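Local coordinates for enolase from the environmental genome shotgun sequencing of the Sargasso Sea (PDB 2QGY), which is of unknown function but belongs to the enolase superfamily, binds magnesium and probably abstracts a proton alpha to a substrate carboxylate, at residues Pro301-Trp304 and Asn305-Val309; Glu366-Leu369 and Ser370-Ile374. One frame throughout, in Å; residues are numbered along the deposited sequence.

Contact 1 of 2, residues Pro301-Trp304 and Asn305-Val309; sequences PHCW and NSMSV
Asn305 folds its side chain back against Cys303 in a buried loop between strand 298-299 and helix 309-320 of the enolase-type barrel. With CG beside its own backbone N (chi1 -66°), the amide is carried back over the preceding residues. Asn305 CB lies 3.3 Å from Trp304 C, a 1,4 separation across the N-CA bond that is largely covalent and follows phi, not a packing contact. Beyond it, Asn305 CG packs over the same carbonyl group, also 3.3 Å from Trp304 C. At the tip the two amide atoms part company: Asn305 OD1 sits 3.2 Å from Trp304 O, two acceptors with no bond between them. Asn305 ND2 instead comes to 3.7 Å from Cys303 SG. From a different direction the bent chain of Met307 brings its methyl back, Met307 CE resting 3.9 Å from Cys303 SG. The backbone is folded by an inverse gamma turn centred on Trp304, in which Asn305 N gives Cys303 O a weak bond of 3.1 Å, bent to 126° at the hydrogen. Further on, Ser306 OG accepts from Ser308 N at 2.9 Å, an ST turn just before the helix. Asp275 OD1 is hydrogen-bonded to His302 ND1 and Asp275 OD2 to Asn305 ND2, so one carboxylate ties His302, just before the turn, to Asn305 at its end. The bond from ND2 fixes which end of the amide is which, leaving OD1 beside Trp304 O.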
# COMPACT_ATOMS: atom_id res chain seq x y z
N PRO A 301 7.85 6.27 17.10
CA PRO A 301 7.68 6.55 15.68
C PRO A 301 8.97 6.49 14.86
O PRO A 301 10.05 6.92 15.32
CB PRO A 301 7.09 7.97 15.67
CG PRO A 301 6.43 8.10 17.03
CD PRO A 301 7.42 7.40 17.95
N HIS A 302 8.85 5.96 13.65
CA HIS A 302 9.97 5.86 12.75
C HIS A 302 9.98 7.24 12.09
O HIS A 302 8.94 7.87 11.95
CB HIS A 302 9.65 4.74 11.75
CG HIS A 302 10.61 4.60 10.59
ND1 HIS A 302 10.38 5.20 9.37
CD2 HIS A 302 11.70 3.82 10.42
CE1 HIS A 302 11.32 4.84 8.51
NE2 HIS A 302 12.14 4.01 9.13
N CYS A 303 11.16 7.74 11.75
CA CYS A 303 11.23 9.08 11.15
C CYS A 303 12.38 9.18 10.16
O CYS A 303 13.35 9.94 10.35
CB CYS A 303 11.31 10.19 12.23
SG CYS A 303 11.00 11.85 11.47
N TRP A 304 12.32 8.39 9.09
CA TRP A 304 13.30 8.53 8.03
C TRP A 304 12.71 9.54 7.04
O TRP A 304 12.15 9.20 5.99
CB TRP A 304 13.66 7.17 7.41
CG TRP A 304 14.79 7.26 6.42
CD1 TRP A 304 15.92 8.02 6.52
CD2 TRP A 304 14.86 6.61 5.16
NE1 TRP A 304 16.70 7.87 5.40
CE2 TRP A 304 16.09 6.98 4.55
CE3 TRP A 304 14.02 5.72 4.48
CZ2 TRP A 304 16.49 6.50 3.30
CZ3 TRP A 304 14.42 5.22 3.23
CH2 TRP A 304 15.64 5.64 2.65
N ASN A 305 12.85 10.80 7.41
CA ASN A 305 12.17 11.94 6.76
C ASN A 305 13.10 13.13 7.02
O ASN A 305 14.18 12.97 7.62
CB ASN A 305 10.84 12.25 7.45
CG ASN A 305 9.81 11.13 7.30
OD1 ASN A 305 9.41 10.78 6.18
ND2 ASN A 305 9.32 10.63 8.40
N SER A 306 12.69 14.32 6.59
CA SER A 306 13.48 15.51 7.00
C SER A 306 13.40 15.71 8.50
O SER A 306 12.48 15.24 9.14
CB SER A 306 12.99 16.77 6.32
OG SER A 306 12.00 17.42 7.10
N MET A 307 14.37 16.43 9.05
CA MET A 307 14.32 16.75 10.47
C MET A 307 13.60 18.08 10.70
O MET A 307 13.77 18.72 11.76
CB MET A 307 15.73 16.72 11.12
CG MET A 307 16.43 15.32 11.24
SD MET A 307 15.56 14.20 12.36
CE MET A 307 14.65 13.19 11.19
N SER A 308 12.75 18.48 9.74
CA SER A 308 11.95 19.68 9.85
C SER A 308 10.50 19.31 10.19
O SER A 308 10.19 19.06 11.37
CB SER A 308 12.07 20.55 8.58
OG SER A 308 11.54 19.95 7.38
N VAL A 309 9.63 19.22 9.19
CA VAL A 309 8.17 19.06 9.42
C VAL A 309 7.83 17.70 10.07
O VAL A 309 7.18 17.65 11.12
CB VAL A 309 7.35 19.26 8.10
CG1 VAL A 309 5.88 19.13 8.36
CG2 VAL A 309 7.63 20.66 7.49

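Contact 2 of 2, residues Glu366-Leu369 and Ser370-Ile374; sequences EDIL and SELSI
Both Leu372 and Ser373 set their first torsions near -65°, which places Leu372 CG and Ser373 OG beside their own backbone N atoms and turns each group back over the last carbonyls of helix 366-371. The motif is the C-terminal end of a short alpha-helix running directly into strand 373-379. Three i to i+4 bonds define the helix: Ser370 N to Glu366 O is the straightest, at 161°, while Glu371 N to Asp367 O and Leu372 N to Ile368 O are each 3.1 Å long and more bent. Leu372 N also makes a weak bond to Leu369 O, evidence that the coil tightens where it ends. On the face toward Phe340, which touches both, Ile368 and Leu372 lie side by side and point the same way, with Ile368 CG2 4.1 Å from Leu372 CD1. At the first turn, one water gives a hydrogen to Asp367 OD1 at 2.8 Å and is hydrogen-bonded to Ser370 OG, which is also hydrogen-bonded to Trp19 NE1 of strand 13-21. Glu366 directs its carboxylate to Lys40 in a salt bridge, and Leu369 packs on Trp19 and Thr21, so this surface helix lies against the antiparallel sheet of the N-terminal domain. Where the next backbone N would close another helical turn, Ser373 N instead bonds to Ser370 O. The side chain takes over: Ser373 OG donates to Leu369 O across 2.7 Å, approaching from above the carbonyl plane, 39° out of it.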
# COMPACT_ATOMS: atom_id res chain seq x y z
N GLU A 366 11.40 29.38 1.93
CA GLU A 366 10.92 28.65 0.76
C GLU A 366 11.84 28.78 -0.44
O GLU A 366 11.90 27.88 -1.27
CB GLU A 366 9.51 29.10 0.39
CG GLU A 366 8.48 28.66 1.39
CD GLU A 366 7.10 29.22 1.14
OE1 GLU A 366 6.67 29.34 -0.03
OE2 GLU A 366 6.43 29.50 2.15
N ASP A 367 12.56 29.90 -0.54
CA ASP A 367 13.45 30.05 -1.70
C ASP A 367 14.63 29.09 -1.60
O ASP A 367 15.05 28.53 -2.61
CB ASP A 367 13.85 31.51 -1.94
CG ASP A 367 12.69 32.36 -2.49
OD1 ASP A 367 11.65 31.79 -2.96
OD2 ASP A 367 12.81 33.62 -2.46
N ILE A 368 15.10 28.83 -0.37
CA ILE A 368 16.16 27.84 -0.15
C ILE A 368 15.65 26.41 -0.40
O ILE A 368 16.32 25.60 -1.05
CB ILE A 368 16.84 27.97 1.24
CG1 ILE A 368 17.47 29.37 1.37
CG2 ILE A 368 17.89 26.85 1.43
CD1 ILE A 368 18.19 29.67 2.67
N LEU A 369 14.46 26.12 0.13
CA LEU A 369 13.82 24.83 -0.12
C LEU A 369 13.64 24.58 -1.61
O LEU A 369 13.97 23.50 -2.11
CB LEU A 369 12.51 24.71 0.65
CG LEU A 369 11.78 23.36 0.53
CD1 LEU A 369 12.70 22.19 0.93
CD2 LEU A 369 10.54 23.41 1.42
N SER A 370 13.19 25.60 -2.34
CA SER A 370 13.07 25.48 -3.79
C SER A 370 14.42 25.18 -4.44
O SER A 370 14.49 24.37 -5.37
CB SER A 370 12.46 26.77 -4.41
OG SER A 370 11.12 26.98 -3.99
N GLU A 371 15.49 25.83 -3.97
CA GLU A 371 16.80 25.70 -4.60
C GLU A 371 17.27 24.26 -4.46
O GLU A 371 17.95 23.74 -5.33
CB GLU A 371 17.81 26.62 -3.92
CG GLU A 371 19.15 26.75 -4.64
CD GLU A 371 20.04 27.82 -3.98
OE1 GLU A 371 19.55 28.57 -3.08
OE2 GLU A 371 21.24 27.89 -4.37
N LEU A 372 16.89 23.66 -3.34
CA LEU A 372 17.27 22.29 -3.00
C LEU A 372 16.37 21.24 -3.65
O LEU A 372 16.60 20.04 -3.46
CB LEU A 372 17.22 22.13 -1.47
CG LEU A 372 18.21 22.94 -0.64
CD1 LEU A 372 17.87 22.83 0.85
CD2 LEU A 372 19.66 22.49 -0.88
N SER A 373 15.37 21.69 -4.40
CA SER A 373 14.35 20.78 -4.94
C SER A 373 14.55 20.43 -6.40
O SER A 373 15.01 21.26 -7.20
CB SER A 373 12.94 21.36 -4.71
OG SER A 373 12.71 21.43 -3.30
N ILE A 374 14.22 19.18 -6.72
CA ILE A 374 14.27 18.60 -8.05
C ILE A 374 12.90 18.76 -8.74
O ILE A 374 12.80 18.78 -9.97
CB ILE A 374 14.73 17.10 -7.99
CG1 ILE A 374 15.09 16.54 -9.38
CG2 ILE A 374 13.72 16.20 -7.32
CD1 ILE A 374 16.31 17.21 -9.98
O HOH W 1 10.45 29.37 -3.55

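From the N terminus the chain first builds strands 13-21, 37-43 and 48-53, and only much later reaches contact 1, which closes a tight loop between barrel strand 298-299 and helix 309-320. Helix 309-320, strand 327-329 and the hairpin of strands 345-348 and 351-354 follow before contact 2 closes the last turn of helix 366-371 and starts strand 373-379. The two contacts are in series, neither nested nor crossing, with centres 18 Å apart and nearest atoms about 7 Å apart. Both join the barrel portion to the N-terminal sheet: Ser306 bonds Glu52, while 373-379 pairs with 13-21. Phe340 touches Ser308 and also Ile368.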